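Local coordinates for TOG array regulator of axonemal microtubules protein 1 (Mus musculus, PDB 5DN7) that binds microtubules and promotes their polymerization through its HEAT-repeat TOG regions, supporting ciliogenesis, cilium length control and tubulin modification in cilia, at residues R252-E255 with V259-A262; C168-Y173 with A207-S212. All coordinates share one frame; numbering follows the deposited sequence.

Overall arrangement
The chain is the TOG 2 region, a solenoid of HEAT-type repeats, and both contacts lie on the same side of its centre, their own centres about 12 Å apart. Interaction 2 closes first along the chain, joining helix 156-172 to helix 196-213, assigned by prediction to successive HEAT repeats; interaction 1 follows as a small C-terminal hairpin, strand 252-253 with strand 259-260. The hairpin lies against helix 156-172: Leu-253 packs on Cys-168, Leu-171 and Thr-172, and Val-259 CG2 comes within 3.9 Å of Cys-168 N. Tyr-261 reaches helix 196-213 as well, so the chain's end spans the two helices that interaction 2 brings together.

Interaction 1: R252-E255 with V259-A262; sequences RLTE and VEYA
OE1 of Glu-260 accepts a hydrogen bond from NH1 of Arg-252 at 2.9 Å, part of a salt bridge, and the same oxygen also lies 3.5 Å from CD of that arginine. The two side chains run side by side in the same direction. The carboxylate sits at the edge of the guanidinium and close to its plane, but the two flat groups are turned 59° apart, and NH1 meets OE1 from above the carboxylate plane, 56° out of it. With chi1 at 63°, CG of Arg-252 stands between its backbone N and carbonyl carbon, and a bend at chi3 turns NH1 back toward the acid; Glu-260 stays extended beyond CG. Thr-254 approaches the same face of the carboxylate: its side chain crosses that of Glu-260 at about a right angle and brings CG2 3.5 Å from OE2, while OG1 bonds to the backbone N of Phe-258 in the turn.

Beneath the ion pair, Arg-252 and Glu-260 form an antiparallel hydrogen-bonded pair. Glu-260 N reaches Arg-252 O at 2.9 Å, and Arg-252 N returns the bond to Glu-260 O at 3.0 Å. Val-259 CA adds a CA-H...O contact, so Arg-252 O takes one N-H bond, from Glu-260 N, and this weaker C-H contact.

The next pair, Leu-253 with Val-259, is non-hydrogen-bonded and turns its side chains to the other face of the hairpin. There CD2 of Leu-253 meets CG2 of Val-259 at 3.8 Å, two branched apolar residues suited to lie on helix 156-172. The hairpin is therefore amphipathic: aliphatic groups face the solenoid, whereas the charged pair occupies exposed positions, where water would probably weaken its attraction and the paired backbone bonds give the strands their register.

Interaction 2: C168-Y173 with A207-S212; sequences CSLLTY and AVLASS
This is a buried, wholly apolar helix-to-helix contact between neighbouring HEAT repeats of the TOG solenoid, HEAT 7 and HEAT 8 as predicted from sequence. Helix segments 168-172 and 207-212 run nearly parallel, at 25°, with their axes 10.2 Å apart. Leu-170 points toward the other helix and meets it with two parts of its side chain. Its CB rests against CG1 of Val-208 at 3.7 Å, while farther out CD1 of Leu-170 lies 3.8 Å from CD2 of Leu-209, with CD2 of Leu-170 close behind. Val-208 has CG1 anti to its own backbone N (chi1 -177°), which directs that methyl to Leu-170; Leu-171 comes to the same methyl through CD2, at a looser 4.3 Å. Leu-180 of helix 180-187 packs on both Leu-170 and Leu-209, and Pro-251 lies against Val-208.

Ser-212, which also points at the facing helix, turns its OG back to Val-208 O, 2.9 Å away. That carbonyl also accepts Ser-212 N, the two donors arriving from opposite faces of its plane. With the hydroxyl bonded within its helix, no hydrogen bond joins segments 168-173 and 207-212; Ser-175 OG, just beyond them, bonds to Ser-212 O, but their contact depends on aliphatic fit.

Interaction 1: R252-E255 with V259-A262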
loop_
_atom_site.group_PDB
_atom_site.type_symbol
_atom_site.label_atom_id
_atom_site.label_comp_id
_atom_site.label_asym_id
_atom_site.label_seq_id
_atom_site.Cartn_x
_atom_site.Cartn_y
_atom_site.Cartn_z
ATOM N N ARG A 252 -7.198 -3.847 -14.411
ATOM C CA ARG A 252 -6.306 -2.851 -14.996
ATOM C C ARG A 252 -6.135 -1.761 -13.984
ATOM O O ARG A 252 -6.867 -1.723 -12.983
ATOM C CB ARG A 252 -6.877 -2.267 -16.303
ATOM C CG ARG A 252 -8.204 -1.503 -16.104
ATOM C CD ARG A 252 -8.703 -0.869 -17.413
ATOM N NE ARG A 252 -7.743 0.093 -17.949
ATOM C CZ ARG A 252 -7.663 1.362 -17.572
ATOM N NH1 ARG A 252 -8.499 1.828 -16.658
ATOM N NH2 ARG A 252 -6.759 2.169 -18.119
ATOM N N LEU A 253 -5.210 -0.853 -14.264
ATOM C CA LEU A 253 -4.949 0.279 -13.392
ATOM C C LEU A 253 -5.482 1.564 -13.979
ATOM O O LEU A 253 -5.276 1.840 -15.152
ATOM C CB LEU A 253 -3.450 0.443 -13.149
ATOM C CG LEU A 253 -2.729 -0.617 -12.331
ATOM C CD1 LEU A 253 -1.291 -0.184 -12.163
ATOM C CD2 LEU A 253 -3.408 -0.792 -10.981
ATOM N N THR A 254 -6.148 2.367 -13.162
ATOM C CA THR A 254 -6.485 3.721 -13.572
ATOM C C THR A 254 -5.226 4.577 -13.564
ATOM O O THR A 254 -4.182 4.145 -13.108
ATOM C CB THR A 254 -7.507 4.368 -12.656
ATOM O OG1 THR A 254 -6.870 4.737 -11.427
ATOM C CG2 THR A 254 -8.659 3.411 -12.386
ATOM N N GLU A 255 -5.351 5.804 -14.060
ATOM C CA GLU A 255 -4.255 6.760 -14.019
ATOM C C GLU A 255 -3.897 7.049 -12.566
ATOM O O GLU A 255 -2.725 7.190 -12.219
ATOM C CB GLU A 255 -4.641 8.054 -14.736
ATOM C CG GLU A 255 -3.525 9.084 -14.802
ATOM C CD GLU A 255 -3.928 10.333 -15.562
ATOM O OE1 GLU A 255 -5.092 10.410 -16.005
ATOM O OE2 GLU A 255 -3.080 11.236 -15.716
ATOM N N VAL A 259 -7.027 0.043 -8.818
ATOM C CA VAL A 259 -7.350 -1.172 -9.537
ATOM C C VAL A 259 -8.831 -1.194 -9.926
ATOM O O VAL A 259 -9.712 -1.036 -9.086
ATOM C CB VAL A 259 -7.029 -2.435 -8.707
ATOM C CG1 VAL A 259 -7.470 -3.700 -9.440
ATOM C CG2 VAL A 259 -5.534 -2.502 -8.368
ATOM N N GLU A 260 -9.089 -1.413 -11.205
ATOM C CA GLU A 260 -10.428 -1.715 -11.678
ATOM C C GLU A 260 -10.513 -3.199 -11.971
ATOM O O GLU A 260 -9.653 -3.735 -12.661
ATOM C CB GLU A 260 -10.769 -0.915 -12.931
ATOM C CG GLU A 260 -10.812 0.581 -12.720
ATOM C CD GLU A 260 -11.083 1.335 -14.017
ATOM O OE1 GLU A 260 -10.771 0.793 -15.110
ATOM O OE2 GLU A 260 -11.631 2.463 -13.952
ATOM N N TYR A 261 -11.554 -3.856 -11.473
ATOM C CA TYR A 261 -11.672 -5.299 -11.608
ATOM C C TYR A 261 -12.231 -5.680 -12.962
ATOM O O TYR A 261 -12.992 -4.929 -13.568
ATOM C CB TYR A 261 -12.565 -5.886 -10.498
ATOM C CG TYR A 261 -11.962 -5.871 -9.109
ATOM C CD1 TYR A 261 -10.872 -5.062 -8.792
ATOM C CD2 TYR A 261 -12.465 -6.702 -8.118
ATOM C CE1 TYR A 261 -10.328 -5.060 -7.520
ATOM C CE2 TYR A 261 -11.938 -6.701 -6.847
ATOM C CZ TYR A 261 -10.870 -5.879 -6.553
ATOM O OH TYR A 261 -10.349 -5.908 -5.278
ATOM N N ALA A 262 -11.879 -6.870 -13.423
ATOM C CA ALA A 262 -12.327 -7.329 -14.729
ATOM C C ALA A 262 -13.740 -7.872 -14.672
ATOM O O ALA A 262 -14.511 -7.745 -15.623
ATOM C CB ALA A 262 -11.379 -8.389 -15.278
#

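Interaction 2: C168-Y173 with A207-S212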
loop_
_atom_site.group_PDB
_atom_site.type_symbol
_atom_site.label_atom_id
_atom_site.label_comp_id
_atom_site.label_asym_id
_atom_site.label_seq_id
_atom_site.Cartn_x
_atom_site.Cartn_y
_atom_site.Cartn_z
ATOM N N CYS A 168 -1.925 -3.998 -7.990
ATOM C CA CYS A 168 -1.345 -2.820 -8.586
ATOM C C CYS A 168 0.150 -3.040 -8.924
ATOM O O CYS A 168 0.625 -2.752 -10.041
ATOM C CB CYS A 168 -1.548 -1.652 -7.629
ATOM S SG CYS A 168 -0.819 -0.100 -8.159
ATOM N N SER A 169 0.864 -3.571 -7.940
ATOM C CA SER A 169 2.268 -3.925 -8.071
ATOM C C SER A 169 2.529 -4.882 -9.250
ATOM O O SER A 169 3.425 -4.652 -10.064
ATOM C CB SER A 169 2.751 -4.558 -6.756
ATOM O OG SER A 169 4.146 -4.440 -6.607
ATOM N N LEU A 170 1.733 -5.938 -9.344
ATOM C CA LEU A 170 1.943 -6.960 -10.348
ATOM C C LEU A 170 1.562 -6.451 -11.739
ATOM O O LEU A 170 2.017 -6.993 -12.740
ATOM C CB LEU A 170 1.130 -8.210 -10.029
ATOM C CG LEU A 170 1.585 -9.069 -8.853
ATOM C CD1 LEU A 170 0.371 -9.792 -8.242
ATOM C CD2 LEU A 170 2.646 -10.067 -9.348
ATOM N N LEU A 171 0.717 -5.424 -11.791
ATOM C CA LEU A 171 0.391 -4.803 -13.072
ATOM C C LEU A 171 1.369 -3.666 -13.446
ATOM O O LEU A 171 1.342 -3.168 -14.560
ATOM C CB LEU A 171 -1.051 -4.256 -13.058
ATOM C CG LEU A 171 -2.247 -5.214 -13.035
ATOM C CD1 LEU A 171 -3.556 -4.467 -12.784
ATOM C CD2 LEU A 171 -2.325 -5.984 -14.342
ATOM N N THR A 172 2.197 -3.235 -12.508
ATOM C CA THR A 172 3.126 -2.145 -12.783
ATOM C C THR A 172 4.550 -2.644 -13.136
ATOM O O THR A 172 5.285 -1.985 -13.874
ATOM C CB THR A 172 3.199 -1.194 -11.571
ATOM O OG1 THR A 172 1.885 -0.708 -11.299
ATOM C CG2 THR A 172 4.148 -0.025 -11.814
ATOM N N TYR A 173 4.907 -3.816 -12.620
ATOM C CA TYR A 173 6.261 -4.344 -12.709
ATOM C C TYR A 173 6.280 -5.682 -13.430
ATOM O O TYR A 173 5.336 -6.458 -13.310
ATOM C CB TYR A 173 6.862 -4.473 -11.304
ATOM C CG TYR A 173 7.099 -3.128 -10.677
ATOM C CD1 TYR A 173 8.210 -2.382 -11.031
ATOM C CD2 TYR A 173 6.194 -2.574 -9.764
ATOM C CE1 TYR A 173 8.440 -1.137 -10.488
ATOM C CE2 TYR A 173 6.409 -1.308 -9.221
ATOM C CZ TYR A 173 7.545 -0.601 -9.591
ATOM O OH TYR A 173 7.817 0.649 -9.077
ATOM N N ALA A 207 -5.835 -14.143 -10.777
ATOM C CA ALA A 207 -5.872 -14.023 -12.234
ATOM C C ALA A 207 -4.590 -13.366 -12.745
ATOM O O ALA A 207 -3.969 -13.843 -13.725
ATOM C CB ALA A 207 -7.106 -13.224 -12.695
ATOM N N VAL A 208 -4.174 -12.286 -12.078
ATOM C CA VAL A 208 -2.928 -11.632 -12.485
ATOM C C VAL A 208 -1.675 -12.507 -12.266
ATOM O O VAL A 208 -0.730 -12.488 -13.075
ATOM C CB VAL A 208 -2.724 -10.293 -11.756
ATOM C CG1 VAL A 208 -1.461 -9.612 -12.271
ATOM C CG2 VAL A 208 -3.924 -9.392 -11.989
ATOM N N LEU A 209 -1.648 -13.264 -11.179
ATOM C CA LEU A 209 -0.552 -14.210 -10.980
ATOM C C LEU A 209 -0.521 -15.250 -12.097
ATOM O O LEU A 209 0.530 -15.526 -12.634
ATOM C CB LEU A 209 -0.652 -14.905 -9.627
ATOM C CG LEU A 209 -0.406 -13.999 -8.426
ATOM C CD1 LEU A 209 -0.745 -14.747 -7.167
ATOM C CD2 LEU A 209 1.057 -13.543 -8.411
ATOM N N ALA A 210 -1.675 -15.827 -12.436
ATOM C CA ALA A 210 -1.735 -16.813 -13.519
ATOM C C ALA A 210 -1.192 -16.220 -14.810
ATOM O O ALA A 210 -0.397 -16.851 -15.508
ATOM C CB ALA A 210 -3.153 -17.305 -13.732
ATOM N N SER A 211 -1.616 -14.999 -15.116
ATOM C CA SER A 211 -1.138 -14.320 -16.316
ATOM C C SER A 211 0.371 -14.059 -16.284
ATOM O O SER A 211 1.045 -14.113 -17.325
ATOM C CB SER A 211 -1.909 -13.008 -16.502
ATOM O OG SER A 211 -1.255 -12.142 -17.405
ATOM N N SER A 212 0.912 -13.785 -15.105
ATOM C CA SER A 212 2.317 -13.414 -15.007
ATOM C C SER A 212 3.249 -14.611 -14.988
ATOM O O SER A 212 4.398 -14.505 -15.402
ATOM C CB SER A 212 2.556 -12.565 -13.770
ATOM O OG SER A 212 1.790 -11.378 -13.883
#